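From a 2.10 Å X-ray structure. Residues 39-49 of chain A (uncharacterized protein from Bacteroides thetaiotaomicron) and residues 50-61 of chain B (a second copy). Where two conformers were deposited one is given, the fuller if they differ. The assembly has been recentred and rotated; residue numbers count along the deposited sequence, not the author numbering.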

# COMPACT_ATOMS: atom_id res chain seq x y z
N ALA A 39 4.61 -2.36 -4.33
CA ALA A 39 4.89 -0.89 -4.23
C ALA A 39 5.45 -0.46 -2.88
O ALA A 39 6.31 0.40 -2.84
CB ALA A 39 3.68 -0.11 -4.50
N ALA A 40 4.93 -1.05 -1.80
CA ALA A 40 5.42 -0.77 -0.44
C ALA A 40 6.90 -1.16 -0.23
O ALA A 40 7.59 -0.53 0.56
CB ALA A 40 4.53 -1.45 0.61
N SER A 41 7.38 -2.18 -0.95
CA SER A 41 8.81 -2.59 -0.89
C SER A 41 9.79 -1.50 -1.38
O SER A 41 10.94 -1.49 -0.96
CB SER A 41 9.05 -3.90 -1.66
OG SER A 41 9.07 -3.69 -3.06
N PHE A 42 9.32 -0.58 -2.23
CA PHE A 42 10.12 0.58 -2.65
C PHE A 42 10.31 1.65 -1.54
O PHE A 42 11.13 2.55 -1.73
CB PHE A 42 9.52 1.24 -3.90
CG PHE A 42 9.62 0.40 -5.12
CD1 PHE A 42 8.64 -0.55 -5.42
CD2 PHE A 42 10.70 0.54 -6.00
CE1 PHE A 42 8.73 -1.33 -6.55
CE2 PHE A 42 10.80 -0.23 -7.14
CZ PHE A 42 9.81 -1.17 -7.42
N MSE A 43 9.56 1.57 -0.42
CA MSE A 43 9.68 2.53 0.71
C MSE A 43 11.00 2.35 1.48
O MSE A 43 11.54 3.31 2.03
CB MSE A 43 8.51 2.37 1.71
CG MSE A 43 7.09 2.61 1.14
SE MSE A 43 6.77 4.46 0.71
CE MSE A 43 7.26 5.27 2.40
N SER A 44 11.50 1.10 1.54
CA SER A 44 12.80 0.79 2.19
C SER A 44 13.94 1.07 1.19
O SER A 44 13.77 0.84 -0.02
CB SER A 44 12.84 -0.67 2.63
N THR A 45 15.08 1.57 1.69
CA THR A 45 16.29 1.86 0.87
C THR A 45 17.49 1.02 1.35
O THR A 45 18.60 1.55 1.56
CB THR A 45 16.66 3.38 0.91
N GLY A 46 17.26 -0.29 1.52
CA GLY A 46 18.29 -1.27 1.96
C GLY A 46 18.01 -2.66 1.39
O GLY A 46 17.02 -2.83 0.65
N LYS A 47 18.86 -3.65 1.73
CA LYS A 47 18.73 -5.08 1.24
C LYS A 47 17.33 -5.68 1.41
O LYS A 47 16.89 -6.48 0.58
CB LYS A 47 19.79 -6.01 1.89
CG LYS A 47 19.69 -6.21 3.43
CD LYS A 47 20.62 -7.33 3.90
N GLU A 48 16.66 -5.29 2.50
CA GLU A 48 15.26 -5.67 2.78
C GLU A 48 14.23 -5.19 1.72
O GLU A 48 13.15 -5.79 1.62
CB GLU A 48 14.84 -5.11 4.15
CG GLU A 48 14.71 -3.58 4.18
CD GLU A 48 14.98 -3.02 5.53
OE1 GLU A 48 16.16 -2.89 5.90
OE2 GLU A 48 14.00 -2.70 6.23
N ALA A 49 14.55 -4.09 0.99
CA ALA A 49 13.68 -3.59 -0.10
C ALA A 49 13.59 -4.65 -1.19
O ALA A 49 12.48 -5.10 -1.53
CB ALA A 49 14.23 -2.27 -0.67
N LEU B 50 8.02 -7.55 8.41
CA LEU B 50 8.33 -6.84 9.68
C LEU B 50 9.44 -5.80 9.49
O LEU B 50 9.35 -4.69 10.04
CB LEU B 50 8.75 -7.85 10.76
CG LEU B 50 8.97 -7.30 12.18
CD1 LEU B 50 7.77 -6.47 12.63
CD2 LEU B 50 9.24 -8.44 13.15
N ALA B 51 10.48 -6.16 8.72
CA ALA B 51 11.60 -5.25 8.40
C ALA B 51 11.10 -3.98 7.67
O ALA B 51 11.57 -2.89 7.97
CB ALA B 51 12.68 -5.96 7.57
N LEU B 52 10.14 -4.15 6.73
CA LEU B 52 9.52 -3.01 6.03
C LEU B 52 8.71 -2.16 7.01
O LEU B 52 8.81 -0.93 6.95
CB LEU B 52 8.62 -3.48 4.86
CG LEU B 52 7.97 -2.35 4.00
CD1 LEU B 52 9.01 -1.55 3.26
CD2 LEU B 52 6.96 -2.93 3.02
N GLY B 53 7.91 -2.80 7.87
CA GLY B 53 7.16 -2.12 8.93
C GLY B 53 8.06 -1.23 9.78
O GLY B 53 7.74 -0.06 10.00
N ASP B 54 9.20 -1.78 10.21
CA ASP B 54 10.21 -1.03 10.97
C ASP B 54 10.85 0.11 10.17
O ASP B 54 11.07 1.19 10.72
CB ASP B 54 11.33 -1.96 11.50
CG ASP B 54 10.83 -2.95 12.58
OD1 ASP B 54 9.72 -2.77 13.14
OD2 ASP B 54 11.58 -3.90 12.87
N SER B 55 11.15 -0.14 8.88
CA SER B 55 11.65 0.92 7.96
C SER B 55 10.67 2.06 7.79
O SER B 55 11.07 3.22 7.82
CB SER B 55 12.01 0.36 6.57
OG SER B 55 13.26 -0.28 6.61
N ILE B 56 9.39 1.70 7.61
CA ILE B 56 8.32 2.70 7.49
C ILE B 56 8.22 3.52 8.79
O ILE B 56 8.14 4.74 8.74
CB ILE B 56 6.94 2.04 7.13
CG1 ILE B 56 6.96 1.50 5.69
CG2 ILE B 56 5.81 3.06 7.23
CD1 ILE B 56 6.91 2.57 4.62
N LYS B 57 8.25 2.83 9.95
CA LYS B 57 8.24 3.51 11.27
C LYS B 57 9.42 4.51 11.42
O LYS B 57 9.21 5.63 11.87
CB LYS B 57 8.30 2.50 12.42
CG LYS B 57 6.99 1.80 12.75
CD LYS B 57 7.26 0.74 13.77
CE LYS B 57 6.02 0.11 14.29
NZ LYS B 57 6.39 -0.94 15.30
N GLN B 58 10.63 4.09 11.04
CA GLN B 58 11.84 4.94 11.08
C GLN B 58 11.67 6.21 10.23
O GLN B 58 12.06 7.30 10.64
CB GLN B 58 13.07 4.14 10.61
CG GLN B 58 14.42 4.89 10.68
CD GLN B 58 15.59 3.98 10.40
OE1 GLN B 58 15.49 2.77 10.54
NE2 GLN B 58 16.72 4.56 10.01
N LYS B 59 11.07 6.04 9.04
CA LYS B 59 10.81 7.15 8.12
C LYS B 59 9.78 8.15 8.69
O LYS B 59 10.04 9.36 8.70
CB LYS B 59 10.31 6.59 6.75
CG LYS B 59 10.19 7.61 5.60
CD LYS B 59 9.70 6.93 4.32
CE LYS B 59 9.50 7.94 3.18
NZ LYS B 59 10.78 8.52 2.70
N PHE B 60 8.66 7.64 9.21
CA PHE B 60 7.52 8.48 9.66
C PHE B 60 7.40 8.80 11.17
O PHE B 60 6.81 9.82 11.51
CB PHE B 60 6.21 7.86 9.16
CG PHE B 60 6.05 7.92 7.68
CD1 PHE B 60 5.62 9.09 7.07
CD2 PHE B 60 6.30 6.81 6.87
CE1 PHE B 60 5.46 9.16 5.70
CE2 PHE B 60 6.14 6.87 5.50
CZ PHE B 60 5.72 8.05 4.92
N LEU B 61 7.94 7.93 12.05
CA LEU B 61 7.87 8.14 13.54
C LEU B 61 9.20 8.62 14.14
O LEU B 61 10.28 8.25 13.67
CB LEU B 61 7.45 6.84 14.25
CG LEU B 61 6.25 6.06 13.70
CD1 LEU B 61 5.93 4.89 14.62
CD2 LEU B 61 5.04 6.93 13.54

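How do the two backbones lie against each other? Chain B contributes a helix that is already under way at L50(B) and runs to F60(B), and chain A runs beside it in the opposite sense: M43(A) lies nearest I56(B), S44(A) nearest S55(B), and E48(A) nearest A51(B).

What does A40(A) meet? Its CB rests 3.7 Å from CD2 of L52(B), an apolar contact, while its carbonyl O approaches CD1 of L52(B) at 3.2 Å. That same carbonyl accepts the backbone hydrogen bond from N of M43(A), so the leucine packs against a polar group already paired.

Why does M43(A) bury the most surface on its side? This selenomethionine points toward the helix and spans several of its residues. Its CB lies 3.3 Å from CD1 of I56(B), a tight apolar contact; its CE reaches CE2 of F60(B) at 3.7 Å, meeting the ring at its edge, and lies 3.5 Å from CD of K59(B), on the aliphatic part of that lysine.

Where does polar bonding enter? Beyond S44(A), whose CB sits 4.0 Å from CD1 of L52(B), E48(A) points toward chain B. OG of S55(B) donates a short hydrogen bond, 2.6 Å, to OE2 of E48(A). The same OE2 lies 3.0 Å from O of A51(B), but as two acceptors they do not bond.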